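Local coordinates for uncharacterized conserved protein (Staphylococcus epidermidis, PDB 3FRM) that is of unknown function but carries a GNAT-type acetyltransferase domain, so it may transfer acyl groups, and binds a sodium ion in the crystal, at residues D118-Y132 with E165-V179. Residues are numbered along the deposited sequence; the frame is centred on the assembly and turned at random.
Sequences DVDIQLVSSNNINDY and ERLVAYVNHQPVGIV
Tyr-170 has its CG opposite the carbonyl carbon (chi1 -60°), which carries the ring over the sheet face of Asp-120 and Gln-122, where its OH meets Asp-131, while Tyr-132, with CG opposite its own backbone N (chi1 167°), slides its ring between Ile-178 and Arg-166. The Tyr-170 hydroxyl OH donates to Asp-131 OD1 at 2.4 Å, a length too short to trust; the carboxylate stands nearly perpendicular to the ring, and its OD1 lies at the ring edge. The Gln-122 side chain runs at about a right angle to Tyr-170, amide and ring planes 27° apart, with CD 3.8 Å from Tyr-170 CE2; its NE2 gives to Asp-120 OD2 and its OE1 takes Asn-128 ND2. Pro-175 CB packs against Asp-131 CB at 3.6 Å.

Over one face of the Tyr-132 ring sits Ile-178 CD1, a CH-pi contact 4.0 Å from the centroid; Arg-166 CD lies over the opposite face, toward the rim. The polar ends turn elsewhere, Tyr-132 OH to Asp-180 and Arg-166 NH1 to Asp-162, a sodium-site residue. Val-168 CG2 touches both Tyr-132 CB and Val-124 CG1, 3.5 Å from each.

Strand 120-123, an outermost strand of the sheet within this chain, runs antiparallel to 165-171: Asp-120 pairs with Tyr-170 and Gln-122 with Val-168 through two bonds each, and Val-124 N reaches Arg-166 O at 3.0 Å. A backbone ladder thus holds the edge strand to the hairpin, while helix 129-136 packs on it through side chains: apolar contacts of Tyr-132 with Val-168 and Ile-178, and, apart from these, the polar Tyr-170 to Asp-131 bond.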
loop_
_atom_site.group_PDB
_atom_site.type_symbol
_atom_site.label_atom_id
_atom_site.label_comp_id
_atom_site.label_asym_id
_atom_site.label_seq_id
_atom_site.Cartn_x
_atom_site.Cartn_y
_atom_site.Cartn_z
ATOM N N ASP A 118 17.230 11.853 -19.529
ATOM C CA ASP A 118 16.555 12.880 -20.330
ATOM C C ASP A 118 15.037 12.983 -20.033
ATOM O O ASP A 118 14.194 12.317 -20.662
ATOM C CB ASP A 118 16.815 12.722 -21.818
ATOM C CG ASP A 118 16.279 13.899 -22.618
ATOM O OD1 ASP A 118 17.027 14.452 -23.430
ATOM O OD2 ASP A 118 15.119 14.298 -22.423
ATOM N N VAL A 119 14.711 13.839 -19.073
ATOM C CA VAL A 119 13.348 14.094 -18.676
ATOM C C VAL A 119 13.278 15.594 -18.481
ATOM O O VAL A 119 13.990 16.174 -17.661
ATOM C CB VAL A 119 12.995 13.418 -17.307
ATOM C CG1 VAL A 119 11.619 13.814 -16.882
ATOM C CG2 VAL A 119 13.115 11.902 -17.365
ATOM N N ASP A 120 12.415 16.243 -19.222
ATOM C CA ASP A 120 12.412 17.661 -19.146
ATOM C C ASP A 120 11.268 18.027 -18.210
ATOM O O ASP A 120 10.153 17.559 -18.396
ATOM C CB ASP A 120 12.301 18.216 -20.570
ATOM C CG ASP A 120 11.829 19.662 -20.619
ATOM O OD1 ASP A 120 12.402 20.508 -19.879
ATOM O OD2 ASP A 120 10.901 19.953 -21.445
ATOM N N ILE A 121 11.577 18.833 -17.186
ATOM C CA ILE A 121 10.650 19.154 -16.076
ATOM C C ILE A 121 10.375 20.643 -16.029
ATOM O O ILE A 121 11.298 21.438 -15.885
ATOM C CB ILE A 121 11.200 18.726 -14.689
ATOM C CG1 ILE A 121 11.664 17.261 -14.706
ATOM C CG2 ILE A 121 10.141 18.966 -13.581
ATOM C CD1 ILE A 121 12.149 16.666 -13.320
ATOM N N GLN A 122 9.101 21.005 -16.113
ATOM C CA GLN A 122 8.705 22.397 -16.281
ATOM C C GLN A 122 7.740 22.792 -15.183
ATOM O O GLN A 122 6.904 21.979 -14.773
ATOM C CB GLN A 122 8.063 22.626 -17.675
ATOM C CG GLN A 122 8.988 22.345 -18.872
ATOM C CD GLN A 122 8.306 22.477 -20.293
ATOM O OE1 GLN A 122 7.196 23.018 -20.471
ATOM N NE2 GLN A 122 8.978 21.950 -21.288
ATOM N N LEU A 123 7.846 24.031 -14.706
ATOM C CA LEU A 123 6.770 24.664 -13.918
ATOM C C LEU A 123 5.566 24.819 -14.799
ATOM O O LEU A 123 5.705 25.181 -15.961
ATOM C CB LEU A 123 7.191 26.045 -13.411
ATOM C CG LEU A 123 7.727 26.066 -11.973
ATOM C CD1 LEU A 123 9.186 25.542 -11.906
ATOM C CD2 LEU A 123 7.620 27.487 -11.400
ATOM N N VAL A 124 4.373 24.562 -14.291
ATOM C CA VAL A 124 3.220 24.679 -15.188
ATOM C C VAL A 124 2.739 26.120 -15.328
ATOM O O VAL A 124 2.741 26.879 -14.382
ATOM C CB VAL A 124 2.063 23.695 -14.861
ATOM C CG1 VAL A 124 2.628 22.350 -14.460
ATOM C CG2 VAL A 124 1.156 24.238 -13.783
ATOM N N SER A 125 2.356 26.500 -16.530
ATOM C CA SER A 125 1.791 27.805 -16.729
ATOM C C SER A 125 0.722 27.624 -17.755
ATOM O O SER A 125 0.479 26.487 -18.213
ATOM C CB SER A 125 2.836 28.747 -17.281
ATOM O OG SER A 125 3.366 28.196 -18.475
ATOM N N SER A 126 0.117 28.754 -18.140
ATOM C CA SER A 126 -0.961 28.780 -19.115
ATOM C C SER A 126 -0.487 28.005 -20.328
ATOM O O SER A 126 -1.297 27.490 -21.094
ATOM C CB SER A 126 -1.283 30.214 -19.503
ATOM O OG SER A 126 -0.201 30.809 -20.223
ATOM N N ASN A 127 0.836 27.894 -20.471
ATOM C CA ASN A 127 1.444 27.370 -21.680
ATOM C C ASN A 127 1.436 25.876 -21.745
ATOM O O ASN A 127 1.352 25.280 -22.806
ATOM C CB ASN A 127 2.882 27.860 -21.792
ATOM C CG ASN A 127 2.971 29.314 -22.239
ATOM O OD1 ASN A 127 1.947 30.007 -22.412
ATOM N ND2 ASN A 127 4.196 29.783 -22.436
ATOM N N ASN A 128 1.541 25.259 -20.594
ATOM C CA ASN A 128 1.578 23.822 -20.562
ATOM C C ASN A 128 0.521 23.224 -19.673
ATOM O O ASN A 128 0.473 22.020 -19.565
ATOM C CB ASN A 128 2.984 23.305 -20.193
ATOM C CG ASN A 128 3.441 23.781 -18.835
ATOM O OD1 ASN A 128 2.663 24.290 -18.021
ATOM N ND2 ASN A 128 4.698 23.634 -18.588
ATOM N N ILE A 129 -0.362 24.041 -19.093
ATOM C CA ILE A 129 -1.395 23.541 -18.143
ATOM C C ILE A 129 -2.206 22.341 -18.621
ATOM O O ILE A 129 -2.650 21.504 -17.783
ATOM C CB ILE A 129 -2.393 24.657 -17.678
ATOM C CG1 ILE A 129 -3.383 24.131 -16.633
ATOM C CG2 ILE A 129 -3.217 25.185 -18.829
ATOM C CD1 ILE A 129 -2.726 23.315 -15.444
ATOM N N ASN A 130 -2.475 22.296 -19.926
ATOM C CA ASN A 130 -3.240 21.208 -20.537
ATOM C C ASN A 130 -2.453 19.883 -20.550
ATOM O O ASN A 130 -3.065 18.802 -20.488
ATOM C CB ASN A 130 -3.724 21.543 -21.952
ATOM C CG ASN A 130 -5.022 22.380 -21.971
ATOM O OD1 ASN A 130 -5.033 23.453 -22.554
ATOM N ND2 ASN A 130 -6.106 21.900 -21.331
ATOM N N ASP A 131 -1.121 19.953 -20.639
ATOM C CA ASP A 131 -0.313 18.771 -20.524
ATOM C C ASP A 131 -0.391 18.232 -19.112
ATOM O O ASP A 131 -0.330 17.033 -18.907
ATOM C CB ASP A 131 1.174 19.062 -20.835
ATOM C CG ASP A 131 1.423 19.340 -22.305
ATOM O OD1 ASP A 131 2.414 20.054 -22.574
ATOM O OD2 ASP A 131 0.651 18.863 -23.180
ATOM N N TYR A 132 -0.470 19.115 -18.126
ATOM C CA TYR A 132 -0.576 18.676 -16.759
ATOM C C TYR A 132 -1.909 17.899 -16.624
ATOM O O TYR A 132 -1.950 16.756 -16.169
ATOM C CB TYR A 132 -0.478 19.887 -15.816
ATOM C CG TYR A 132 -0.867 19.604 -14.397
ATOM C CD1 TYR A 132 0.100 19.359 -13.443
ATOM C CD2 TYR A 132 -2.228 19.611 -13.990
ATOM C CE1 TYR A 132 -0.226 19.101 -12.124
ATOM C CE2 TYR A 132 -2.600 19.339 -12.608
ATOM C CZ TYR A 132 -1.551 19.074 -11.695
ATOM O OH TYR A 132 -1.784 18.781 -10.352
ATOM N N GLU A 165 2.411 25.216 -6.350
ATOM C CA GLU A 165 3.154 25.120 -7.617
ATOM C C GLU A 165 3.018 23.708 -8.205
ATOM O O GLU A 165 2.800 22.751 -7.463
ATOM C CB GLU A 165 4.626 25.490 -7.452
ATOM C CG GLU A 165 5.043 26.912 -7.951
ATOM C CD GLU A 165 4.047 27.591 -8.908
ATOM O OE1 GLU A 165 3.366 28.539 -8.434
ATOM O OE2 GLU A 165 3.936 27.197 -10.110
ATOM N N ARG A 166 3.117 23.591 -9.537
ATOM C CA ARG A 166 2.942 22.309 -10.189
ATOM C C ARG A 166 4.017 21.978 -11.213
ATOM O O ARG A 166 4.563 22.868 -11.883
ATOM C CB ARG A 166 1.562 22.230 -10.813
ATOM C CG ARG A 166 0.452 22.369 -9.811
ATOM C CD ARG A 166 -0.805 22.810 -10.509
ATOM N NE ARG A 166 -1.971 22.610 -9.674
ATOM C CZ ARG A 166 -2.520 23.543 -8.921
ATOM N NH1 ARG A 166 -2.023 24.779 -8.902
ATOM N NH2 ARG A 166 -3.554 23.210 -8.158
ATOM N N LEU A 167 4.345 20.686 -11.316
ATOM C CA LEU A 167 5.304 20.220 -12.312
ATOM C C LEU A 167 4.760 19.237 -13.367
ATOM O O LEU A 167 3.931 18.429 -13.056
ATOM C CB LEU A 167 6.493 19.624 -11.585
ATOM C CG LEU A 167 7.184 20.674 -10.714
ATOM C CD1 LEU A 167 8.213 20.029 -9.777
ATOM C CD2 LEU A 167 7.812 21.790 -11.542
ATOM N N VAL A 168 5.231 19.323 -14.608
ATOM C CA VAL A 168 4.948 18.324 -15.630
ATOM C C VAL A 168 6.290 17.884 -16.135
ATOM O O VAL A 168 7.133 18.730 -16.480
ATOM C CB VAL A 168 4.188 18.917 -16.868
ATOM C CG1 VAL A 168 3.931 17.850 -17.948
ATOM C CG2 VAL A 168 2.892 19.516 -16.462
ATOM N N ALA A 169 6.495 16.565 -16.170
ATOM C CA ALA A 169 7.678 15.988 -16.789
ATOM C C ALA A 169 7.344 15.521 -18.199
ATOM O O ALA A 169 6.204 15.005 -18.456
ATOM C CB ALA A 169 8.197 14.841 -15.983
ATOM N N TYR A 170 8.322 15.704 -19.103
ATOM C CA TYR A 170 8.191 15.244 -20.474
ATOM C C TYR A 170 9.309 14.310 -20.806
ATOM O O TYR A 170 10.474 14.566 -20.463
ATOM C CB TYR A 170 8.246 16.391 -21.496
ATOM C CG TYR A 170 7.186 17.453 -21.367
ATOM C CD1 TYR A 170 6.179 17.577 -22.334
ATOM C CD2 TYR A 170 7.184 18.345 -20.290
ATOM C CE1 TYR A 170 5.177 18.544 -22.243
ATOM C CE2 TYR A 170 6.177 19.323 -20.177
ATOM C CZ TYR A 170 5.191 19.425 -21.177
ATOM O OH TYR A 170 4.236 20.408 -21.099
ATOM N N VAL A 171 8.945 13.246 -21.524
ATOM C CA VAL A 171 9.916 12.393 -22.230
ATOM C C VAL A 171 9.529 12.474 -23.688
ATOM O O VAL A 171 8.338 12.294 -24.045
ATOM C CB VAL A 171 9.884 10.931 -21.723
ATOM C CG1 VAL A 171 10.915 10.092 -22.458
ATOM C CG2 VAL A 171 10.156 10.918 -20.254
ATOM N N ASN A 172 10.540 12.750 -24.521
ATOM C CA ASN A 172 10.392 13.069 -25.948
ATOM C C ASN A 172 9.213 14.003 -26.226
ATOM O O ASN A 172 8.369 13.637 -27.040
ATOM C CB ASN A 172 10.195 11.804 -26.823
ATOM C CG ASN A 172 10.827 10.547 -26.237
ATOM O OD1 ASN A 172 12.008 10.269 -26.445
ATOM N ND2 ASN A 172 10.028 9.759 -25.534
ATOM N N HIS A 173 9.134 15.175 -25.574
ATOM C CA HIS A 173 7.987 16.144 -25.766
ATOM C C HIS A 173 6.581 15.602 -25.473
ATOM O O HIS A 173 5.586 16.211 -25.849
ATOM C CB HIS A 173 7.983 16.806 -27.163
ATOM C CG HIS A 173 9.334 17.238 -27.608
ATOM N ND1 HIS A 173 10.141 16.442 -28.389
ATOM C CD2 HIS A 173 10.063 18.336 -27.308
ATOM C CE1 HIS A 173 11.301 17.047 -28.584
ATOM N NE2 HIS A 173 11.279 18.195 -27.932
ATOM N N GLN A 174 6.480 14.476 -24.783
ATOM C CA GLN A 174 5.166 13.958 -24.431
ATOM C C GLN A 174 5.008 14.096 -22.896
ATOM O O GLN A 174 5.895 13.683 -22.137
ATOM C CB GLN A 174 5.027 12.521 -24.957
ATOM C CG GLN A 174 3.799 11.712 -24.473
ATOM C CD GLN A 174 3.931 10.163 -24.631
ATOM O OE1 GLN A 174 3.033 9.399 -24.215
ATOM N NE2 GLN A 174 5.037 9.712 -25.227
ATOM N N PRO A 175 3.909 14.732 -22.435
ATOM C CA PRO A 175 3.816 14.866 -20.981
ATOM C C PRO A 175 3.537 13.501 -20.333
ATOM O O PRO A 175 2.778 12.711 -20.863
ATOM C CB PRO A 175 2.657 15.818 -20.787
ATOM C CG PRO A 175 1.783 15.618 -22.011
ATOM C CD PRO A 175 2.698 15.206 -23.134
ATOM N N VAL A 176 4.155 13.251 -19.193
ATOM C CA VAL A 176 4.272 11.916 -18.660
ATOM C C VAL A 176 4.197 11.783 -17.093
ATOM O O VAL A 176 3.845 10.729 -16.575
ATOM C CB VAL A 176 5.550 11.332 -19.251
ATOM C CG1 VAL A 176 6.443 10.674 -18.203
ATOM C CG2 VAL A 176 5.220 10.440 -20.446
ATOM N N GLY A 177 4.506 12.859 -16.365
ATOM C CA GLY A 177 4.571 12.866 -14.884
ATOM C C GLY A 177 4.084 14.194 -14.313
ATOM O O GLY A 177 4.329 15.248 -14.896
ATOM N N ILE A 178 3.394 14.176 -13.182
ATOM C CA ILE A 178 3.013 15.447 -12.556
ATOM C C ILE A 178 3.202 15.447 -11.034
ATOM O O ILE A 178 3.320 14.379 -10.383
ATOM C CB ILE A 178 1.543 15.923 -12.975
ATOM C CG1 ILE A 178 0.511 14.901 -12.511
ATOM C CG2 ILE A 178 1.440 16.167 -14.526
ATOM C CD1 ILE A 178 -0.992 15.366 -12.812
ATOM N N VAL A 179 3.260 16.633 -10.438
ATOM C CA VAL A 179 3.203 16.671 -8.985
ATOM C C VAL A 179 2.849 18.078 -8.629
ATOM O O VAL A 179 3.168 18.978 -9.386
ATOM C CB VAL A 179 4.570 16.228 -8.335
ATOM C CG1 VAL A 179 5.792 17.153 -8.807
ATOM C CG2 VAL A 179 4.450 16.100 -6.823
#